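Local coordinates for cadherin-23 (Mus musculus, PDB 5UZ8), which binds calcium between its extracellular cadherin repeats and probably mediates cell adhesion, as part of the tip link that carries force in hearing, at residues S120-V125 and V210-D215; D157-F162 and E180-Y185; H184-A189 and S206-I211. All coordinates share one frame; numbering follows the deposited sequence.

Contact 1 (S120-V125 and V210-D215); sequences SYQEAV and VIRVLD. With CA (calcium ion), chain F.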
# COMPACT_ATOMS: atom_id res chain seq x y z
N SER A 120 1.75 4.48 5.78
CA SER A 120 1.64 4.89 4.39
C SER A 120 3.00 4.70 3.74
O SER A 120 3.99 4.36 4.41
CB SER A 120 1.11 6.33 4.23
OG SER A 120 2.09 7.34 4.34
N TYR A 121 3.00 4.77 2.41
CA TYR A 121 4.22 4.57 1.62
C TYR A 121 4.35 5.71 0.67
O TYR A 121 3.33 6.27 0.24
CB TYR A 121 4.17 3.26 0.86
CG TYR A 121 4.19 2.03 1.76
CD1 TYR A 121 3.00 1.51 2.26
CD2 TYR A 121 5.39 1.38 2.09
CE1 TYR A 121 2.99 0.37 3.06
CE2 TYR A 121 5.40 0.22 2.90
CZ TYR A 121 4.20 -0.27 3.37
OH TYR A 121 4.17 -1.37 4.18
N GLN A 122 5.58 6.07 0.32
CA GLN A 122 5.80 7.14 -0.65
C GLN A 122 7.16 6.98 -1.33
O GLN A 122 8.15 6.63 -0.67
CB GLN A 122 5.72 8.52 -0.00
CG GLN A 122 6.03 9.66 -0.98
CD GLN A 122 5.61 11.03 -0.47
OE1 GLN A 122 6.01 12.09 -1.02
NE2 GLN A 122 4.79 11.03 0.58
N GLU A 123 7.17 7.20 -2.64
CA GLU A 123 8.42 7.32 -3.39
C GLU A 123 8.29 8.40 -4.44
O GLU A 123 7.18 8.72 -4.85
CB GLU A 123 8.80 6.03 -4.10
CG GLU A 123 9.14 4.85 -3.23
CD GLU A 123 10.40 5.00 -2.40
OE1 GLU A 123 11.28 5.86 -2.72
OE2 GLU A 123 10.46 4.23 -1.39
N ALA A 124 9.43 8.91 -4.87
CA ALA A 124 9.49 9.86 -5.98
C ALA A 124 10.27 9.22 -7.09
O ALA A 124 11.34 8.62 -6.84
CB ALA A 124 10.17 11.15 -5.55
N VAL A 125 9.78 9.36 -8.31
CA VAL A 125 10.44 8.78 -9.47
C VAL A 125 10.45 9.80 -10.57
O VAL A 125 9.52 10.58 -10.66
CB VAL A 125 9.77 7.49 -9.97
CG1 VAL A 125 9.85 6.40 -8.88
CG2 VAL A 125 8.33 7.71 -10.40
N VAL A 210 1.81 6.97 -2.18
CA VAL A 210 2.04 8.16 -2.96
C VAL A 210 3.23 7.93 -3.89
O VAL A 210 4.32 7.53 -3.45
CB VAL A 210 2.35 9.39 -2.07
CG1 VAL A 210 2.65 10.62 -2.93
CG2 VAL A 210 1.20 9.68 -1.14
N ILE A 211 3.04 8.25 -5.16
CA ILE A 211 4.15 8.26 -6.10
C ILE A 211 4.21 9.66 -6.69
O ILE A 211 3.29 10.07 -7.42
CB ILE A 211 4.02 7.20 -7.21
CG1 ILE A 211 4.18 5.81 -6.60
CG2 ILE A 211 5.10 7.40 -8.29
CD1 ILE A 211 3.59 4.68 -7.42
N ARG A 212 5.27 10.38 -6.37
CA ARG A 212 5.46 11.74 -6.89
C ARG A 212 6.36 11.65 -8.10
O ARG A 212 7.36 10.94 -8.09
CB ARG A 212 6.00 12.67 -5.83
CG ARG A 212 5.07 12.77 -4.63
CD ARG A 212 5.35 13.98 -3.73
NE ARG A 212 4.45 13.94 -2.59
CZ ARG A 212 3.18 14.33 -2.60
NH1 ARG A 212 2.62 14.89 -3.68
NH2 ARG A 212 2.46 14.17 -1.50
N VAL A 213 5.98 12.36 -9.16
CA VAL A 213 6.65 12.23 -10.45
C VAL A 213 7.51 13.46 -10.64
O VAL A 213 7.00 14.58 -10.71
CB VAL A 213 5.63 12.11 -11.58
CG1 VAL A 213 6.32 11.93 -12.93
CG2 VAL A 213 4.70 10.96 -11.30
N LEU A 214 8.81 13.25 -10.71
CA LEU A 214 9.79 14.34 -10.82
C LEU A 214 10.03 14.74 -12.28
O LEU A 214 10.03 13.89 -13.17
CB LEU A 214 11.11 13.91 -10.17
CG LEU A 214 10.97 13.44 -8.73
CD1 LEU A 214 12.31 12.96 -8.19
CD2 LEU A 214 10.40 14.54 -7.85
N ASP A 215 10.29 16.03 -12.50
CA ASP A 215 10.39 16.58 -13.85
C ASP A 215 11.70 16.19 -14.53
O ASP A 215 12.76 16.16 -13.89
CB ASP A 215 10.32 18.10 -13.77
CG ASP A 215 10.01 18.74 -15.10
OD1 ASP A 215 9.16 18.22 -15.87
OD2 ASP A 215 10.63 19.81 -15.34
CA CA F . 8.86 17.49 -18.05
O HOH W 1 3.98 14.04 1.63

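Contact 2 (D157-F162 and E180-Y185); sequences DGEGKF and EKKDHY. With CA (calcium ion), chain F; CA (calcium ion), chain G; GSH (glutathione), chain L.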
# COMPACT_ATOMS: atom_id res chain seq x y z
N ASP A 157 -6.99 0.72 -7.88
CA ASP A 157 -7.00 1.29 -9.24
C ASP A 157 -5.62 1.88 -9.55
O ASP A 157 -5.28 3.01 -9.15
CB ASP A 157 -8.09 2.36 -9.39
CG ASP A 157 -8.09 3.03 -10.78
OD1 ASP A 157 -7.44 2.54 -11.74
OD2 ASP A 157 -8.78 4.07 -10.91
N GLY A 158 -4.84 1.09 -10.29
CA GLY A 158 -3.54 1.51 -10.75
C GLY A 158 -3.56 2.54 -11.87
O GLY A 158 -2.49 3.02 -12.23
N GLU A 159 -4.75 2.84 -12.42
CA GLU A 159 -4.97 3.84 -13.47
C GLU A 159 -4.31 3.43 -14.81
O GLU A 159 -4.12 4.25 -15.71
CB GLU A 159 -4.50 5.22 -12.99
CG GLU A 159 -5.14 5.64 -11.66
CD GLU A 159 -4.69 7.03 -11.19
OE1 GLU A 159 -4.41 7.92 -12.05
OE2 GLU A 159 -4.62 7.18 -9.93
N GLY A 160 -3.98 2.15 -14.92
CA GLY A 160 -3.19 1.66 -16.04
C GLY A 160 -1.74 2.11 -16.03
O GLY A 160 -1.01 1.79 -16.98
N LYS A 161 -1.30 2.80 -14.96
CA LYS A 161 0.06 3.29 -14.86
C LYS A 161 0.94 2.43 -13.96
O LYS A 161 2.16 2.42 -14.16
CB LYS A 161 0.09 4.72 -14.30
CG LYS A 161 -0.87 5.71 -14.97
CD LYS A 161 -0.85 5.63 -16.47
CE LYS A 161 0.44 6.19 -17.01
NZ LYS A 161 0.36 6.30 -18.51
N PHE A 162 0.35 1.81 -12.95
CA PHE A 162 1.05 0.99 -11.97
C PHE A 162 0.36 -0.35 -11.76
O PHE A 162 -0.86 -0.48 -11.93
CB PHE A 162 1.09 1.71 -10.62
CG PHE A 162 1.70 3.08 -10.72
CD1 PHE A 162 3.07 3.22 -10.76
CD2 PHE A 162 0.89 4.20 -10.88
CE1 PHE A 162 3.64 4.48 -10.93
CE2 PHE A 162 1.45 5.45 -11.01
CZ PHE A 162 2.83 5.59 -11.04
N GLU A 180 3.82 16.15 -16.94
CA GLU A 180 2.99 17.19 -17.47
C GLU A 180 1.48 16.79 -17.55
O GLU A 180 0.61 17.67 -17.57
CB GLU A 180 3.50 17.59 -18.85
CG GLU A 180 4.72 18.49 -18.85
CD GLU A 180 6.01 17.82 -18.45
OE1 GLU A 180 6.69 18.36 -17.54
OE2 GLU A 180 6.36 16.77 -18.99
N LYS A 181 1.20 15.50 -17.66
CA LYS A 181 -0.17 14.95 -17.67
C LYS A 181 -0.65 14.80 -16.21
O LYS A 181 -1.72 15.24 -15.85
CB LYS A 181 -0.20 13.55 -18.34
CG LYS A 181 -0.21 13.52 -19.87
CD LYS A 181 -0.37 12.08 -20.38
CE LYS A 181 -0.01 11.91 -21.87
NZ LYS A 181 1.46 11.93 -22.09
N LYS A 182 0.17 14.18 -15.39
CA LYS A 182 -0.20 13.96 -13.99
C LYS A 182 1.08 13.87 -13.17
O LYS A 182 1.97 13.06 -13.47
CB LYS A 182 -1.00 12.65 -13.87
CG LYS A 182 -1.53 12.39 -12.48
CD LYS A 182 -2.75 11.47 -12.44
CE LYS A 182 -3.24 11.29 -11.00
NZ LYS A 182 -4.53 10.55 -10.94
N ASP A 183 1.17 14.72 -12.15
CA ASP A 183 2.46 14.88 -11.46
C ASP A 183 2.61 14.06 -10.18
O ASP A 183 3.69 14.03 -9.59
CB ASP A 183 2.79 16.35 -11.18
CG ASP A 183 1.83 17.04 -10.24
OD1 ASP A 183 0.88 16.43 -9.70
OD2 ASP A 183 2.03 18.26 -10.03
N HIS A 184 1.55 13.40 -9.73
CA HIS A 184 1.66 12.46 -8.63
C HIS A 184 0.37 11.62 -8.55
O HIS A 184 -0.69 12.04 -9.05
CB HIS A 184 1.84 13.15 -7.29
CG HIS A 184 0.64 13.91 -6.83
ND1 HIS A 184 0.20 15.05 -7.46
CD2 HIS A 184 -0.20 13.70 -5.79
CE1 HIS A 184 -0.85 15.53 -6.82
NE2 HIS A 184 -1.12 14.73 -5.80
N TYR A 185 0.49 10.49 -7.88
CA TYR A 185 -0.59 9.53 -7.70
C TYR A 185 -0.73 9.20 -6.22
O TYR A 185 0.28 9.12 -5.49
CB TYR A 185 -0.24 8.25 -8.48
CG TYR A 185 -0.09 8.46 -9.95
CD1 TYR A 185 1.11 8.93 -10.49
CD2 TYR A 185 -1.15 8.19 -10.82
CE1 TYR A 185 1.24 9.14 -11.87
CE2 TYR A 185 -1.02 8.34 -12.20
CZ TYR A 185 0.19 8.83 -12.71
OH TYR A 185 0.35 9.05 -14.04
CA CA F . 8.86 17.49 -18.05
CA CA G . 6.73 14.78 -19.96
N1 GSH L . 4.63 11.52 -25.71
CA1 GSH L . 5.85 11.83 -24.98
C1 GSH L . 5.93 10.94 -23.76
O11 GSH L . 4.96 10.18 -23.53
O12 GSH L . 6.94 11.04 -23.02
CB1 GSH L . 5.90 13.31 -24.56
CG1 GSH L . 4.78 13.67 -23.58
CD1 GSH L . 5.03 15.03 -22.96
OE1 GSH L . 5.92 15.21 -22.13
N2 GSH L . 4.18 15.98 -23.33
CA2 GSH L . 4.14 17.29 -22.69
C2 GSH L . 2.76 17.59 -22.17
O2 GSH L . 2.41 18.75 -22.09
CB2 GSH L . 4.60 18.35 -23.69
SG2 GSH L . 6.32 18.02 -24.12
N3 GSH L . 2.03 16.55 -21.75
CA3 GSH L . 0.72 16.69 -21.14
C3 GSH L . -0.37 16.04 -21.95
O31 GSH L . -1.55 16.20 -21.55
O32 GSH L . -0.08 15.34 -22.96
O HOH W 2 -4.23 9.59 -7.93
O HOH W 3 6.62 12.41 -20.58

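Contact 3 (H184-A189 and S206-I211); sequences HYILTA and SVQVVI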
# COMPACT_ATOMS: atom_id res chain seq x y z
N HIS A 184 1.55 13.40 -9.73
CA HIS A 184 1.66 12.46 -8.63
C HIS A 184 0.37 11.62 -8.55
O HIS A 184 -0.69 12.04 -9.05
CB HIS A 184 1.84 13.15 -7.29
CG HIS A 184 0.64 13.91 -6.83
ND1 HIS A 184 0.20 15.05 -7.46
CD2 HIS A 184 -0.20 13.70 -5.79
CE1 HIS A 184 -0.85 15.53 -6.82
NE2 HIS A 184 -1.12 14.73 -5.80
N TYR A 185 0.49 10.49 -7.88
CA TYR A 185 -0.59 9.53 -7.70
C TYR A 185 -0.73 9.20 -6.22
O TYR A 185 0.28 9.12 -5.49
CB TYR A 185 -0.24 8.25 -8.48
CG TYR A 185 -0.09 8.46 -9.95
CD1 TYR A 185 1.11 8.93 -10.49
CD2 TYR A 185 -1.15 8.19 -10.82
CE1 TYR A 185 1.24 9.14 -11.87
CE2 TYR A 185 -1.02 8.34 -12.20
CZ TYR A 185 0.19 8.83 -12.71
OH TYR A 185 0.35 9.05 -14.04
N ILE A 186 -1.97 8.99 -5.78
CA ILE A 186 -2.23 8.48 -4.44
C ILE A 186 -3.06 7.21 -4.63
O ILE A 186 -4.24 7.30 -4.92
CB ILE A 186 -2.96 9.53 -3.56
CG1 ILE A 186 -2.18 10.85 -3.59
CG2 ILE A 186 -3.13 9.00 -2.13
CD1 ILE A 186 -2.78 11.94 -2.72
N LEU A 187 -2.42 6.07 -4.51
CA LEU A 187 -2.99 4.77 -4.82
C LEU A 187 -3.37 4.04 -3.53
O LEU A 187 -2.73 4.22 -2.50
CB LEU A 187 -1.98 3.94 -5.55
CG LEU A 187 -1.38 4.52 -6.82
CD1 LEU A 187 -0.41 3.48 -7.36
CD2 LEU A 187 -2.52 4.90 -7.77
N THR A 188 -4.42 3.25 -3.59
CA THR A 188 -4.80 2.38 -2.49
C THR A 188 -4.30 0.96 -2.77
O THR A 188 -4.72 0.35 -3.76
CB THR A 188 -6.33 2.36 -2.33
OG1 THR A 188 -6.80 3.70 -2.08
CG2 THR A 188 -6.72 1.46 -1.18
N ALA A 189 -3.45 0.45 -1.89
CA ALA A 189 -3.00 -0.94 -1.93
C ALA A 189 -3.79 -1.73 -0.89
O ALA A 189 -4.01 -1.23 0.23
CB ALA A 189 -1.52 -1.04 -1.65
N SER A 206 -6.26 -1.78 3.98
CA SER A 206 -5.66 -1.01 2.89
C SER A 206 -4.67 0.00 3.42
O SER A 206 -4.73 0.41 4.58
CB SER A 206 -6.77 -0.29 2.14
OG SER A 206 -7.47 0.57 3.01
N VAL A 207 -3.83 0.50 2.52
CA VAL A 207 -2.91 1.57 2.82
C VAL A 207 -2.77 2.50 1.59
O VAL A 207 -3.03 2.05 0.45
CB VAL A 207 -1.55 1.01 3.24
CG1 VAL A 207 -0.83 0.38 2.07
CG2 VAL A 207 -0.67 2.06 3.86
N GLN A 208 -2.42 3.78 1.81
CA GLN A 208 -2.21 4.70 0.70
C GLN A 208 -0.74 4.74 0.32
O GLN A 208 0.16 4.72 1.19
CB GLN A 208 -2.72 6.11 0.99
CG GLN A 208 -4.18 6.20 1.36
CD GLN A 208 -5.09 5.77 0.24
OE1 GLN A 208 -5.71 4.67 0.28
NE2 GLN A 208 -5.16 6.60 -0.77
N VAL A 209 -0.51 4.75 -0.99
CA VAL A 209 0.83 4.81 -1.59
C VAL A 209 0.92 6.02 -2.51
O VAL A 209 0.15 6.11 -3.47
CB VAL A 209 1.10 3.55 -2.42
CG1 VAL A 209 2.52 3.62 -3.01
CG2 VAL A 209 0.91 2.31 -1.55
N VAL A 210 1.81 6.97 -2.18
CA VAL A 210 2.04 8.16 -2.96
C VAL A 210 3.23 7.93 -3.89
O VAL A 210 4.32 7.53 -3.45
CB VAL A 210 2.35 9.39 -2.07
CG1 VAL A 210 2.65 10.62 -2.93
CG2 VAL A 210 1.20 9.68 -1.14
N ILE A 211 3.04 8.25 -5.16
CA ILE A 211 4.15 8.26 -6.10
C ILE A 211 4.21 9.66 -6.69
O ILE A 211 3.29 10.07 -7.42
CB ILE A 211 4.02 7.20 -7.21
CG1 ILE A 211 4.18 5.81 -6.60
CG2 ILE A 211 5.10 7.40 -8.29
CD1 ILE A 211 3.59 4.68 -7.42
O HOH W 4 -6.23 6.20 -3.40

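Contact 1 (S120-V125 and V210-D215)
Q122 to V125 run beside V210 to V213, pairing the first strand of one sheet of a cadherin repeat with its last; the axes of the short segments 121-125 and 210-214 are 16° apart. This is the parallel edge of a mixed sheet in the Greek-key beta sandwich; strand 204-214 has the antiparallel strand 184-193 on its other side.

The backbone bonds pass back and forth as parallel strands require. V210 N gives to Y121 O, E123 N to V210 O, R212 N to E123 O and V125 N to R212 O, and the run closes with L214 N on V125 O at 2.8 Å. CA-H groups lean on some of the same oxygens, Q122 CA lying 3.2 Å from V210 O.

Apolar contacts are modest. V125 CG2 meets I211 CG2 on the face that also carries V213, in the conformer of I211 taken here, whereas on the outer face A124 CB touches L214 CD1 at 3.9 Å.

The polar contact is also on the outer face. With CG anti to its backbone N (chi1 177°), Q122 runs out extended alongside V210, its CG 3.8 Å from V210 CB. Its OE1 then accepts from R212 NE at 2.9 Å, a bent bond with 140° at the hydrogen. The donor stands above the amide plane, yet the oxygen lies close to the guanidinium plane, while V210 CG1 covers one guanidinium face toward its rim. A water accepts from Q122 NE2 and weakly from R212 NH2.

Beyond the strand, D215 joins E127, E180, V216, D218 and D251 round a calcium ion, its OD1 2.3 Å from the metal.

Contact 2 (D157-F162 and E180-Y185)
The backbone turns tightly from G158 to F162 opposite K182 and Y185, with G158 O accepting from both K161 N and F162 N on one face of its plane, while 180-185 passes from loop into strand at H184. D157 OD1 takes E159 N in an Asx turn that overlaps its start.

Y185 has the largest share of the contact. F162 meets it as a T-shaped pair, centroids 4.9 Å apart and planes at 78°, with F162 CE2 standing over the centre of the tyrosine ring. K182 CG lies over the opposite face, displaced toward the rim. At the ring edge comes the E159 carboxylate, its OE1 3.4 Å from Y185 CE2, and K161 CG approaches Y185 OH obliquely at 3.7 Å. K161 then bends away, and its NZ bonds to S176 O.

K182, with CG anti to the backbone N (chi1 -175°) and the rest extended, crosses E159 at about a right angle. Its NZ makes a salt bridge to E159 OE1 at 2.9 Å, reaching the syn side of the carboxylate. A water donates to E159 OE2 and accepts from the same NZ, closing the pair on its other oxygen.

Farther along, E180 OE2 bridges two calcium ions, lying 2.2 Å from the one that glutathione also binds, and E180 CB packs at 3.4 Å on glutathione C2.

The chemistry implies that one oxygen, E159 OE1, serves two ends: it bonds the lysine and probably offsets its charge, and it would also place negative charge beside the slightly positive C-H rim of the ring, while F162 and K182 cover the ring's two faces.

Contact 3 (H184-A189 and S206-I211)
Q208 folds across to T188, its neighbour in a non-hydrogen-bonded pair of two antiparallel strands. Its CB lies 4.0 Å from L187 O. CG stands anti to the carbonyl carbon, and the bend at chi2 (-64°) swings CD over to within 3.5 Å of T188 OG1. At the tip, OE1 accepts from T188 OG1 at 2.8 Å, in the amide plane and on a lone pair. NE2 packs on I186 CG2 at 3.4 Å and gives to a water that in turn donates to I186 O and T188 OG1. An alanine here would probably leave T188 OG1 without its acceptor across the strands, I186 CG2 without the NE2 packed on it and the water with a donor fewer to hold it.

Y185 with I211, L187 with V209 and A189 with V207 are hydrogen-bonded pairs, each bonded both ways; L187 N to V209 O is almost straight at 176°. Their side chains form the buried face, opposite Q208 and T188, where A189 CB meets V207 CG1 at 4.0 Å and V209 packs on L136 and V138 of the facing sheet. The two strands make the last beta hairpin of a cadherin repeat's Greek-key sandwich.

How the contacts relate
Strand 204-214 belongs to both contact 1 and contact 3: one side takes the parallel edge strand 121-126, the other its antiparallel hairpin partner 184-193. Both have an inner face that is mostly apolar, E123 apart in contact 1, and an outer face with glutamine bonds, to arginine in contact 1 and to threonine in contact 3. Contact 2 shares H184 and Y185 with contact 3 but relies on aromatic and charged side chains, with no backbone pairing between loop 157-162 and 180-185. F162 packs on L187, and on I211 in the conformer modelled, so contact 2 adjoins contact 3's inner face. Contacts 1 and 2 reach one calcium ion, through D215 and E180; contact 3 binds none and lies nearer the chain's middle.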